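Local coordinates for protein PurR transcriptional regulator (Vibrio parahaemolyticus, PDB 3D8U) that probably regulates transcription by binding DNA, as a member of the LacI/PurR family of transcription factors, at residues Lys121-Ile126 with Ala184-His189; Val107-Thr112 with Trp142-Ile147; Ile9-Phe14 with Val64-Glu69; Arg113-Gln118 with Ala270-Asn275. All blocks are in the same frame, centred on the assembly; numbering follows the deposited sequence.

Overall arrangement
Contact 3 comes first along the chain and closes before the others open; it joins strands 6-10 and 63-66 of a five-stranded parallel sheet. The other three, opening in the order 2, 4, 1, lie on the far side of the chain's centre, around a four-stranded parallel sheet. The centres of contacts 1 and 3 are about 26 Å apart. Contacts 2 and 4 share helix 104-117, with centres about 10 and 12 Å from that of contact 1, on which Trp142 and Leu115 pack. Contact 4, which joins the end of that helix to the C-terminal tail, encloses contact 1 in sequence. The two sheets form the cores of two lobes, as in periplasmic binding proteins.

Contact 1: Lys121-Ile126 with Ala184-His189; sequences KNVGFI and ALVCSH
Gly124 and Val186 lie in neighbouring parallel strands at the centre of a four-stranded sheet, the core of a periplasmic binding protein-like α/β lobe. The backbones interlock in the staggered parallel pattern: Gly124 N donates to Ala184 O (2.8 Å) and Gly124 O accepts Val186 N (2.8 Å), then Ile126 N reaches Val186 O (2.9 Å) and Ile126 O takes Ser188 N (2.9 Å). Alternate residues bond to the next strands, Phe125 with His155 and Leu157, Leu185 with Ala212 and Ile214, so both interior strands have backbone hydrogen bonds on each side. Apolar residues suit both buried faces. Val123 CG1 meets Val186 CG2 at 3.5 Å, and Phe125 CD1 rests 3.7 Å from Val186 CB, on the face covered by helices 104-117 and 133-148. Ile126 CD1 touches Leu185 CG on the face toward helix 190-203, where Gly124, having no side chain, suits its place beside Leu185 CD1. At the ends of the pair, polar side chains take over. Asn122 ND2 bonds to Ser181 O, and His189, at the N-cap of helix 190-203, is hydrogen-bonded through NE2 to Glu15 OE2. Ser188 OG has two hydrogen-bond partners, Ala128 N and His189 ND1 (2.5 Å).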
loop_
_atom_site.group_PDB
_atom_site.type_symbol
_atom_site.label_atom_id
_atom_site.label_comp_id
_atom_site.label_asym_id
_atom_site.label_seq_id
_atom_site.Cartn_x
_atom_site.Cartn_y
_atom_site.Cartn_z
ATOM N N LYS B 121 27.087 0.284 17.537
ATOM C CA LYS B 121 27.362 1.697 17.679
ATOM C C LYS B 121 27.654 2.465 16.372
ATOM O O LYS B 121 27.973 3.672 16.428
ATOM C CB LYS B 121 28.479 1.911 18.729
ATOM C CG LYS B 121 28.043 1.498 20.161
ATOM C CD LYS B 121 29.142 1.629 21.183
ATOM C CE LYS B 121 28.554 2.052 22.521
ATOM N NZ LYS B 121 29.429 3.026 23.316
ATOM N N ASN B 122 27.604 1.830 15.201
ATOM C CA ASN B 122 27.810 2.704 14.048
ATOM C C ASN B 122 26.833 2.632 12.930
ATOM O O ASN B 122 27.060 2.015 11.903
ATOM C CB ASN B 122 29.277 2.930 13.614
ATOM C CG ASN B 122 29.989 1.683 13.295
ATOM O OD1 ASN B 122 31.131 1.478 13.725
ATOM N ND2 ASN B 122 29.337 0.821 12.523
ATOM N N VAL B 123 25.769 3.384 13.174
ATOM C CA VAL B 123 24.503 3.230 12.547
ATOM C C VAL B 123 24.430 4.151 11.379
ATOM O O VAL B 123 24.815 5.285 11.479
ATOM C CB VAL B 123 23.398 3.647 13.533
ATOM C CG1 VAL B 123 22.039 3.238 13.006
ATOM C CG2 VAL B 123 23.635 3.033 14.885
ATOM N N GLY B 124 23.922 3.650 10.267
ATOM C CA GLY B 124 23.579 4.493 9.151
ATOM C C GLY B 124 22.078 4.667 9.156
ATOM O O GLY B 124 21.343 3.934 9.846
ATOM N N PHE B 125 21.615 5.630 8.374
ATOM C CA PHE B 125 20.183 5.890 8.256
ATOM C C PHE B 125 19.780 5.951 6.795
ATOM O O PHE B 125 20.432 6.629 5.993
ATOM C CB PHE B 125 19.892 7.244 8.906
ATOM C CG PHE B 125 18.449 7.638 8.908
ATOM C CD1 PHE B 125 17.623 7.295 9.981
ATOM C CD2 PHE B 125 17.922 8.402 7.867
ATOM C CE1 PHE B 125 16.278 7.699 10.016
ATOM C CE2 PHE B 125 16.563 8.813 7.882
ATOM C CZ PHE B 125 15.746 8.459 8.955
ATOM N N ILE B 126 18.696 5.295 6.441
ATOM C CA ILE B 126 18.176 5.488 5.117
ATOM C C ILE B 126 16.712 5.848 5.246
ATOM O O ILE B 126 15.952 5.109 5.858
ATOM C CB ILE B 126 18.335 4.218 4.281
ATOM C CG1 ILE B 126 19.808 3.848 4.129
ATOM C CG2 ILE B 126 17.763 4.418 2.920
ATOM C CD1 ILE B 126 20.011 2.379 3.763
ATOM N N ALA B 184 25.055 -1.081 11.624
ATOM C CA ALA B 184 23.592 -1.171 11.738
ATOM C C ALA B 184 22.871 -0.150 10.824
ATOM O O ALA B 184 23.485 0.837 10.363
ATOM C CB ALA B 184 23.146 -1.021 13.181
ATOM N N LEU B 185 21.584 -0.370 10.595
ATOM C CA LEU B 185 20.819 0.545 9.788
ATOM C C LEU B 185 19.508 0.959 10.422
ATOM O O LEU B 185 18.790 0.107 10.967
ATOM C CB LEU B 185 20.505 -0.140 8.476
ATOM C CG LEU B 185 21.073 0.332 7.150
ATOM C CD1 LEU B 185 22.369 1.034 7.334
ATOM C CD2 LEU B 185 21.228 -0.894 6.252
ATOM N N VAL B 186 19.169 2.245 10.346
ATOM C CA VAL B 186 17.810 2.670 10.700
ATOM C C VAL B 186 17.109 2.975 9.395
ATOM O O VAL B 186 17.547 3.830 8.651
ATOM C CB VAL B 186 17.763 3.969 11.543
ATOM C CG1 VAL B 186 16.329 4.340 11.862
ATOM C CG2 VAL B 186 18.553 3.847 12.818
ATOM N N CYS B 187 16.020 2.300 9.113
ATOM C CA CYS B 187 15.271 2.591 7.920
ATOM C C CYS B 187 13.985 3.323 8.238
ATOM O O CYS B 187 13.199 2.887 9.118
ATOM C CB CYS B 187 14.901 1.291 7.250
ATOM S SG CYS B 187 16.343 0.425 6.762
ATOM N N SER B 188 13.729 4.389 7.490
ATOM C CA SER B 188 12.536 5.162 7.721
ATOM C C SER B 188 11.248 4.356 7.484
ATOM O O SER B 188 10.208 4.650 8.105
ATOM C CB SER B 188 12.533 6.378 6.829
ATOM O OG SER B 188 12.147 6.005 5.531
ATOM N N HIS B 189 11.335 3.350 6.612
ATOM C CA HIS B 189 10.167 2.680 6.062
ATOM C C HIS B 189 10.428 1.207 5.896
ATOM O O HIS B 189 11.566 0.769 5.714
ATOM C CB HIS B 189 9.867 3.186 4.655
ATOM C CG HIS B 189 9.130 4.471 4.616
ATOM N ND1 HIS B 189 9.663 5.644 5.092
ATOM C CD2 HIS B 189 7.906 4.776 4.135
ATOM C CE1 HIS B 189 8.792 6.620 4.914
ATOM N NE2 HIS B 189 7.713 6.120 4.338
#

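Contact 2: Val107-Thr112 with Trp142-Ile147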
loop_
_atom_site.group_PDB
_atom_site.type_symbol
_atom_site.label_atom_id
_atom_site.label_comp_id
_atom_site.label_asym_id
_atom_site.label_seq_id
_atom_site.Cartn_x
_atom_site.Cartn_y
_atom_site.Cartn_z
ATOM N N VAL B 107 10.336 8.245 18.129
ATOM C CA VAL B 107 10.473 6.998 17.445
ATOM C C VAL B 107 11.892 6.825 16.933
ATOM O O VAL B 107 12.497 5.782 17.196
ATOM C CB VAL B 107 9.476 6.823 16.288
ATOM C CG1 VAL B 107 9.746 5.497 15.574
ATOM C CG2 VAL B 107 8.034 6.862 16.815
ATOM N N GLY B 108 12.425 7.818 16.217
ATOM C CA GLY B 108 13.805 7.739 15.732
ATOM C C GLY B 108 14.732 7.490 16.902
ATOM O O GLY B 108 15.343 6.437 17.022
ATOM N N LYS B 109 14.805 8.460 17.803
ATOM C CA LYS B 109 15.590 8.325 19.027
ATOM C C LYS B 109 15.451 6.945 19.688
ATOM O O LYS B 109 16.448 6.305 19.978
ATOM C CB LYS B 109 15.219 9.433 20.013
ATOM C CG LYS B 109 16.097 9.471 21.237
ATOM C CD LYS B 109 15.982 10.799 22.040
ATOM C CE LYS B 109 14.769 10.785 23.030
ATOM N NZ LYS B 109 14.485 12.117 23.678
ATOM N N ALA B 110 14.230 6.477 19.923
ATOM C CA ALA B 110 14.088 5.320 20.800
ATOM C C ALA B 110 14.624 4.102 20.063
ATOM O O ALA B 110 15.415 3.304 20.601
ATOM C CB ALA B 110 12.681 5.148 21.237
ATOM N N CYS B 111 14.242 4.012 18.797
ATOM C CA CYS B 111 14.807 3.031 17.914
ATOM C C CYS B 111 16.302 3.144 17.852
ATOM O O CYS B 111 17.001 2.143 17.698
ATOM C CB CYS B 111 14.255 3.206 16.509
ATOM S SG CYS B 111 12.581 2.704 16.453
ATOM N N THR B 112 16.833 4.353 17.920
ATOM C CA THR B 112 18.247 4.357 17.763
ATOM C C THR B 112 19.010 4.141 19.052
ATOM O O THR B 112 20.069 3.533 19.011
ATOM C CB THR B 112 18.798 5.357 16.744
ATOM O OG1 THR B 112 20.108 5.743 17.143
ATOM C CG2 THR B 112 17.931 6.556 16.563
ATOM N N TRP B 142 17.248 10.461 15.083
ATOM C CA TRP B 142 18.358 9.535 15.003
ATOM C C TRP B 142 19.651 10.249 15.336
ATOM O O TRP B 142 20.519 9.685 16.009
ATOM C CB TRP B 142 18.403 8.861 13.632
ATOM C CG TRP B 142 19.712 8.277 13.262
ATOM C CD1 TRP B 142 20.264 7.116 13.739
ATOM C CD2 TRP B 142 20.660 8.820 12.330
ATOM N NE1 TRP B 142 21.506 6.902 13.148
ATOM C CE2 TRP B 142 21.769 7.930 12.284
ATOM C CE3 TRP B 142 20.691 9.975 11.542
ATOM C CZ2 TRP B 142 22.892 8.165 11.487
ATOM C CZ3 TRP B 142 21.813 10.190 10.720
ATOM C CH2 TRP B 142 22.897 9.294 10.715
ATOM N N GLN B 143 19.764 11.497 14.897
ATOM C CA GLN B 143 21.010 12.264 15.063
ATOM C C GLN B 143 21.199 12.630 16.500
ATOM O O GLN B 143 22.302 12.630 17.003
ATOM C CB GLN B 143 20.997 13.510 14.212
ATOM C CG GLN B 143 20.912 13.190 12.766
ATOM C CD GLN B 143 21.141 14.357 11.900
ATOM O OE1 GLN B 143 20.572 15.418 12.104
ATOM N NE2 GLN B 143 21.979 14.172 10.896
ATOM N N SER B 144 20.093 12.899 17.175
ATOM C CA SER B 144 20.119 13.118 18.608
ATOM C C SER B 144 20.763 11.913 19.293
ATOM O O SER B 144 21.853 12.014 19.869
ATOM C CB SER B 144 18.706 13.347 19.135
ATOM O OG SER B 144 18.773 13.931 20.428
ATOM N N ALA B 145 20.099 10.769 19.192
ATOM C CA ALA B 145 20.595 9.533 19.789
ATOM C C ALA B 145 22.109 9.310 19.587
ATOM O O ALA B 145 22.803 8.893 20.546
ATOM C CB ALA B 145 19.819 8.362 19.261
HETATM N N MSE B 146 22.617 9.598 18.372
HETATM C CA MSE B 146 24.048 9.442 18.078
HETATM C C MSE B 146 24.885 10.443 18.870
HETATM O O MSE B 146 25.714 10.069 19.711
HETATM C CB MSE B 146 24.317 9.631 16.604
HETATM C CG MSE B 146 23.584 8.711 15.703
HETATM SE SE MSE B 146 24.089 6.837 15.925
HETATM C CE MSE B 146 25.842 6.820 15.056
ATOM N N ILE B 147 24.658 11.724 18.594
ATOM C CA ILE B 147 25.409 12.802 19.244
ATOM C C ILE B 147 25.449 12.642 20.767
ATOM O O ILE B 147 26.529 12.627 21.335
ATOM C CB ILE B 147 24.898 14.211 18.823
ATOM C CG1 ILE B 147 24.817 14.295 17.297
ATOM C CG2 ILE B 147 25.834 15.258 19.301
ATOM C CD1 ILE B 147 23.969 15.421 16.761
#
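Thr112 approaches the indole of Trp142 obliquely, its OG1 3.7 Å from CD1, and the two side chains cross at about a right angle. One face of the indole carries CG of Met146, a selenomethionine in this crystal, a turn further along the same helix and 3.7 Å above the ring plane, offset toward the rim. The Phe125 ring of strand 123-128 meets the indole with the planes only about 25° apart, and Phe156 and Val123 also touch it, so the large flat group fills the layer between helix and sheet. The axes of segments 107-112 and 142-147 approach to 7.7 Å and cross at -41°. Small residues permit this: Gly108 has no side chain, and its CA comes within 4.9 Å of Trp142 CA, while Ala145 presents a single methyl, CB, to Thr112 and to Lys109 O (4.0 Å). Lys109 lays its CG beside that same methyl and carries its charged end away, past Ser144, where the helix pair is less buried. No hydrogen bond or salt bridge spans the segments. The two helices are therefore held together here by apolar fit and the close approach of their backbones.

Contact 3: Ile9-Phe14 with Val64-Glu69; sequences IIPSLF and VLFGSE
Pro11 sits over one face of the Phe66 ring where two neighbouring parallel strands, 6-10 and 63-66, leave the five-stranded sheet of a periplasmic binding protein-like lobe. The flat phenyl ring provides a shelf and the proline supplies the bump: Pro11 CD stands 3.7 Å above the ring plane, offset toward the rim, in a CH-pi contact 25° off the ring normal. Pro11 CG meanwhile fits against Phe66 CB at 3.8 Å, and the two side chains cross at about a right angle. Ile10 runs beside the ring instead. Its chi2 of -37° turns CD1 to within 3.5 Å of Phe66 CE2. Phe21, from helix 16-32, meets the same ring edge to face, and Cys18 touches it too, so a large aromatic suits the gap between sheet and helix. On the other face of the sheet, toward helix 45-56, Ile9 and Leu65 lie side by side and point the same way. There the methyl CD2 of Leu65 lies against the flank of CB, CG1 and CD1 of Ile9, 3.8 Å from CG1. The backbones hold each other less firmly, through one weak bond from Ile9 N to Val64 O (3.4 Å), and Pro11, lacking an N-H, cannot donate another. Beside the proline, Ile9 O lies 3.8 Å from Phe66 CD2, oblique to the ring.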
loop_
_atom_site.group_PDB
_atom_site.type_symbol
_atom_site.label_atom_id
_atom_site.label_comp_id
_atom_site.label_asym_id
_atom_site.label_seq_id
_atom_site.Cartn_x
_atom_site.Cartn_y
_atom_site.Cartn_z
ATOM N N ILE B 9 -9.252 14.581 3.115
ATOM C CA ILE B 9 -8.361 14.591 1.971
ATOM C C ILE B 9 -7.090 13.824 2.292
ATOM O O ILE B 9 -6.244 14.270 3.074
ATOM C CB ILE B 9 -8.055 16.023 1.503
ATOM C CG1 ILE B 9 -9.358 16.812 1.352
ATOM C CG2 ILE B 9 -7.283 16.005 0.184
ATOM C CD1 ILE B 9 -9.170 18.281 0.982
ATOM N N ILE B 10 -6.995 12.649 1.683
ATOM C CA ILE B 10 -5.839 11.769 1.773
ATOM C C ILE B 10 -4.676 12.333 0.960
ATOM O O ILE B 10 -4.882 12.873 -0.129
ATOM C CB ILE B 10 -6.225 10.342 1.270
ATOM C CG1 ILE B 10 -6.989 9.555 2.347
ATOM C CG2 ILE B 10 -5.018 9.556 0.760
ATOM C CD1 ILE B 10 -6.517 9.791 3.791
ATOM N N PRO B 11 -3.451 12.227 1.497
ATOM C CA PRO B 11 -2.251 12.657 0.780
ATOM C C PRO B 11 -1.648 11.576 -0.116
ATOM O O PRO B 11 -1.204 11.883 -1.213
ATOM C CB PRO B 11 -1.288 13.015 1.910
ATOM C CG PRO B 11 -1.652 12.094 3.025
ATOM C CD PRO B 11 -3.125 11.723 2.844
ATOM N N SER B 12 -1.612 10.332 0.363
ATOM C CA SER B 12 -1.143 9.188 -0.438
ATOM C C SER B 12 -1.995 7.957 -0.190
ATOM O O SER B 12 -2.598 7.806 0.868
ATOM C CB SER B 12 0.332 8.855 -0.166
ATOM O OG SER B 12 1.191 9.646 -0.961
ATOM N N LEU B 13 -2.046 7.090 -1.192
ATOM C CA LEU B 13 -2.719 5.809 -1.087
ATOM C C LEU B 13 -1.728 4.812 -0.515
ATOM O O LEU B 13 -2.120 3.826 0.107
ATOM C CB LEU B 13 -3.177 5.355 -2.478
ATOM N N PHE B 14 -0.443 5.112 -0.720
ATOM C CA PHE B 14 0.671 4.200 -0.457
ATOM C C PHE B 14 1.239 4.270 0.971
ATOM O O PHE B 14 2.268 3.642 1.270
ATOM C CB PHE B 14 1.787 4.446 -1.474
ATOM N N VAL B 64 -11.304 16.736 7.812
ATOM C CA VAL B 64 -10.081 16.242 8.452
ATOM C C VAL B 64 -8.943 16.100 7.446
ATOM O O VAL B 64 -9.128 15.542 6.367
ATOM C CB VAL B 64 -10.335 14.939 9.269
ATOM C CG1 VAL B 64 -11.339 14.061 8.572
ATOM C CG2 VAL B 64 -9.053 14.179 9.527
ATOM N N LEU B 65 -7.776 16.629 7.820
ATOM C CA LEU B 65 -6.642 16.778 6.908
ATOM C C LEU B 65 -5.325 16.247 7.457
ATOM O O LEU B 65 -5.034 16.375 8.648
ATOM C CB LEU B 65 -6.443 18.249 6.549
ATOM C CG LEU B 65 -7.572 19.007 5.858
ATOM C CD1 LEU B 65 -7.046 20.362 5.441
ATOM C CD2 LEU B 65 -8.106 18.246 4.656
ATOM N N PHE B 66 -4.522 15.680 6.565
ATOM C CA PHE B 66 -3.200 15.206 6.913
ATOM C C PHE B 66 -2.178 16.316 6.741
ATOM O O PHE B 66 -2.337 17.183 5.880
ATOM C CB PHE B 66 -2.847 14.018 6.033
ATOM C CG PHE B 66 -3.549 12.766 6.427
ATOM C CD1 PHE B 66 -2.843 11.709 6.985
ATOM C CD2 PHE B 66 -4.922 12.646 6.268
ATOM C CE1 PHE B 66 -3.487 10.530 7.372
ATOM C CE2 PHE B 66 -5.583 11.479 6.660
ATOM C CZ PHE B 66 -4.858 10.416 7.212
ATOM N N GLY B 67 -1.138 16.293 7.574
ATOM C CA GLY B 67 -0.044 17.267 7.497
ATOM C C GLY B 67 -0.400 18.640 8.033
ATOM O O GLY B 67 -1.568 19.024 8.086
ATOM N N SER B 68 0.617 19.389 8.435
ATOM C CA SER B 68 0.408 20.725 8.963
ATOM C C SER B 68 0.547 21.776 7.873
ATOM O O SER B 68 -0.083 22.829 7.952
ATOM C CB SER B 68 1.390 21.011 10.094
ATOM O OG SER B 68 1.455 22.406 10.356
ATOM N N GLU B 69 1.382 21.497 6.871
ATOM C CA GLU B 69 1.627 22.435 5.773
ATOM C C GLU B 69 0.399 22.514 4.878
ATOM O O GLU B 69 -0.080 21.481 4.406
ATOM C CB GLU B 69 2.855 22.018 4.960
#

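Contact 4: Arg113-Gln118 with Ala270-Asn275; sequences RHLIEQ and ASTAIN
His114 and Thr272 reach toward each other tip to tip, NE2 and OG1 forming a 2.6 Å hydrogen bond at the edge of the imidazole, near its plane, with either group able to be the donor. This is the buried half of the contact. The hydroxyl has a second partner in Thr230 OG1, and the branched threonine adds a methyl, CG2, 3.7 Å from Leu115 CD2. Leucine suits that place because it also packs down on Ala184 and Val186 of the sheet. Thr272 thus uses its hydroxyl on His114 and its methyl on Leu115. Toward the solvent side, Gln118 is partly exposed and Ile274 exposed. Gln118, near the helix end, bends at chi2 (-61°), which swings CD back toward the tail, and its NE2 donates to Thr272 O at 2.6 Å, in the carbonyl plane and with an N-H...O angle of 155°. Beyond it Ile274 CG2 lies against the amide of Gln118, with no hydrogen bond across the segments there, while Ala273 turns its methyl away. A side-chain amide and an imidazole, both held by a single threonine, tie the C-terminal tail to the helix by directional bonds, whereas the solvent-facing part beyond meets it by apolar contact.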
loop_
_atom_site.group_PDB
_atom_site.type_symbol
_atom_site.label_atom_id
_atom_site.label_comp_id
_atom_site.label_asym_id
_atom_site.label_seq_id
_atom_site.Cartn_x
_atom_site.Cartn_y
_atom_site.Cartn_z
ATOM N N ARG B 113 18.442 4.491 20.206
ATOM C CA ARG B 113 19.099 4.112 21.479
ATOM C C ARG B 113 19.155 2.583 21.541
ATOM O O ARG B 113 20.098 2.009 22.093
ATOM C CB ARG B 113 18.350 4.588 22.717
ATOM C CG ARG B 113 18.207 6.053 22.907
ATOM C CD ARG B 113 17.831 6.348 24.386
ATOM N NE ARG B 113 17.392 7.731 24.582
ATOM C CZ ARG B 113 17.099 8.307 25.754
ATOM N NH1 ARG B 113 17.198 7.644 26.918
ATOM N NH2 ARG B 113 16.690 9.575 25.759
ATOM N N HIS B 114 18.147 1.934 20.968
ATOM C CA HIS B 114 18.093 0.502 21.028
ATOM C C HIS B 114 19.378 -0.107 20.455
ATOM O O HIS B 114 20.117 -0.751 21.187
ATOM C CB HIS B 114 16.836 -0.028 20.340
ATOM C CG HIS B 114 16.776 -1.524 20.256
ATOM N ND1 HIS B 114 17.052 -2.346 21.330
ATOM C CD2 HIS B 114 16.473 -2.348 19.230
ATOM C CE1 HIS B 114 16.932 -3.609 20.968
ATOM N NE2 HIS B 114 16.588 -3.636 19.695
ATOM N N LEU B 115 19.652 0.131 19.171
ATOM C CA LEU B 115 20.921 -0.260 18.534
ATOM C C LEU B 115 22.145 0.035 19.424
ATOM O O LEU B 115 23.001 -0.828 19.654
ATOM C CB LEU B 115 21.094 0.489 17.216
ATOM C CG LEU B 115 20.103 0.176 16.077
ATOM C CD1 LEU B 115 20.323 1.042 14.883
ATOM C CD2 LEU B 115 20.160 -1.254 15.632
ATOM N N ILE B 116 22.216 1.254 19.941
ATOM C CA ILE B 116 23.276 1.598 20.833
ATOM C C ILE B 116 23.237 0.791 22.142
ATOM O O ILE B 116 24.251 0.193 22.520
ATOM C CB ILE B 116 23.295 3.106 21.099
ATOM C CG1 ILE B 116 23.279 3.867 19.776
ATOM C CG2 ILE B 116 24.530 3.499 21.910
ATOM C CD1 ILE B 116 23.074 5.370 19.916
ATOM N N GLU B 117 22.114 0.758 22.861
ATOM C CA GLU B 117 22.094 -0.045 24.106
ATOM C C GLU B 117 22.464 -1.480 23.765
ATOM O O GLU B 117 23.051 -2.187 24.565
ATOM C CB GLU B 117 20.744 -0.020 24.816
ATOM C CG GLU B 117 20.296 1.345 25.265
ATOM C CD GLU B 117 18.787 1.470 25.387
ATOM O OE1 GLU B 117 18.317 2.190 26.301
ATOM O OE2 GLU B 117 18.067 0.860 24.560
ATOM N N GLN B 118 22.132 -1.884 22.550
ATOM C CA GLN B 118 22.390 -3.222 22.075
ATOM C C GLN B 118 23.826 -3.491 21.693
ATOM O O GLN B 118 24.188 -4.630 21.443
ATOM C CB GLN B 118 21.527 -3.488 20.839
ATOM C CG GLN B 118 20.118 -3.954 21.182
ATOM C CD GLN B 118 20.146 -5.234 21.932
ATOM O OE1 GLN B 118 20.193 -5.236 23.158
ATOM N NE2 GLN B 118 20.184 -6.341 21.207
ATOM N N ALA B 270 14.765 -10.471 15.512
ATOM C CA ALA B 270 16.120 -10.953 15.232
ATOM C C ALA B 270 17.086 -9.844 14.872
ATOM O O ALA B 270 18.172 -9.771 15.445
ATOM C CB ALA B 270 16.132 -12.003 14.193
ATOM N N SER B 271 16.693 -8.954 13.967
ATOM C CA SER B 271 17.674 -8.088 13.316
ATOM C C SER B 271 18.380 -7.108 14.264
ATOM O O SER B 271 19.250 -6.324 13.817
ATOM C CB SER B 271 17.016 -7.309 12.199
ATOM O OG SER B 271 16.154 -6.335 12.757
ATOM N N THR B 272 18.008 -7.120 15.549
ATOM C CA THR B 272 18.804 -6.403 16.548
ATOM C C THR B 272 19.213 -7.227 17.720
ATOM O O THR B 272 19.567 -6.668 18.744
ATOM C CB THR B 272 18.153 -5.108 17.107
ATOM O OG1 THR B 272 16.983 -5.428 17.862
ATOM C CG2 THR B 272 17.820 -4.154 15.999
ATOM N N ALA B 273 19.187 -8.545 17.584
ATOM C CA ALA B 273 19.335 -9.408 18.760
ATOM C C ALA B 273 20.804 -9.651 19.067
ATOM O O ALA B 273 21.683 -9.355 18.250
ATOM C CB ALA B 273 18.614 -10.685 18.558
ATOM N N ILE B 274 21.074 -10.167 20.260
ATOM C CA ILE B 274 22.444 -10.464 20.651
ATOM C C ILE B 274 22.465 -11.703 21.532
ATOM O O ILE B 274 21.765 -11.758 22.544
ATOM C CB ILE B 274 23.098 -9.251 21.343
ATOM C CG1 ILE B 274 24.475 -9.629 21.904
ATOM C CG2 ILE B 274 22.170 -8.672 22.411
ATOM C CD1 ILE B 274 24.978 -8.738 23.101
ATOM N N ASN B 275 23.241 -12.706 21.122
ATOM C CA ASN B 275 23.339 -13.984 21.863
ATOM C C ASN B 275 24.759 -14.285 22.367
ATOM O O ASN B 275 25.080 -14.055 23.536
ATOM C CB ASN B 275 22.801 -15.165 21.026
ATOM C CG ASN B 275 22.729 -16.495 21.828
ATOM O OD1 ASN B 275 22.945 -16.532 23.051
ATOM N ND2 ASN B 275 22.420 -17.593 21.119
#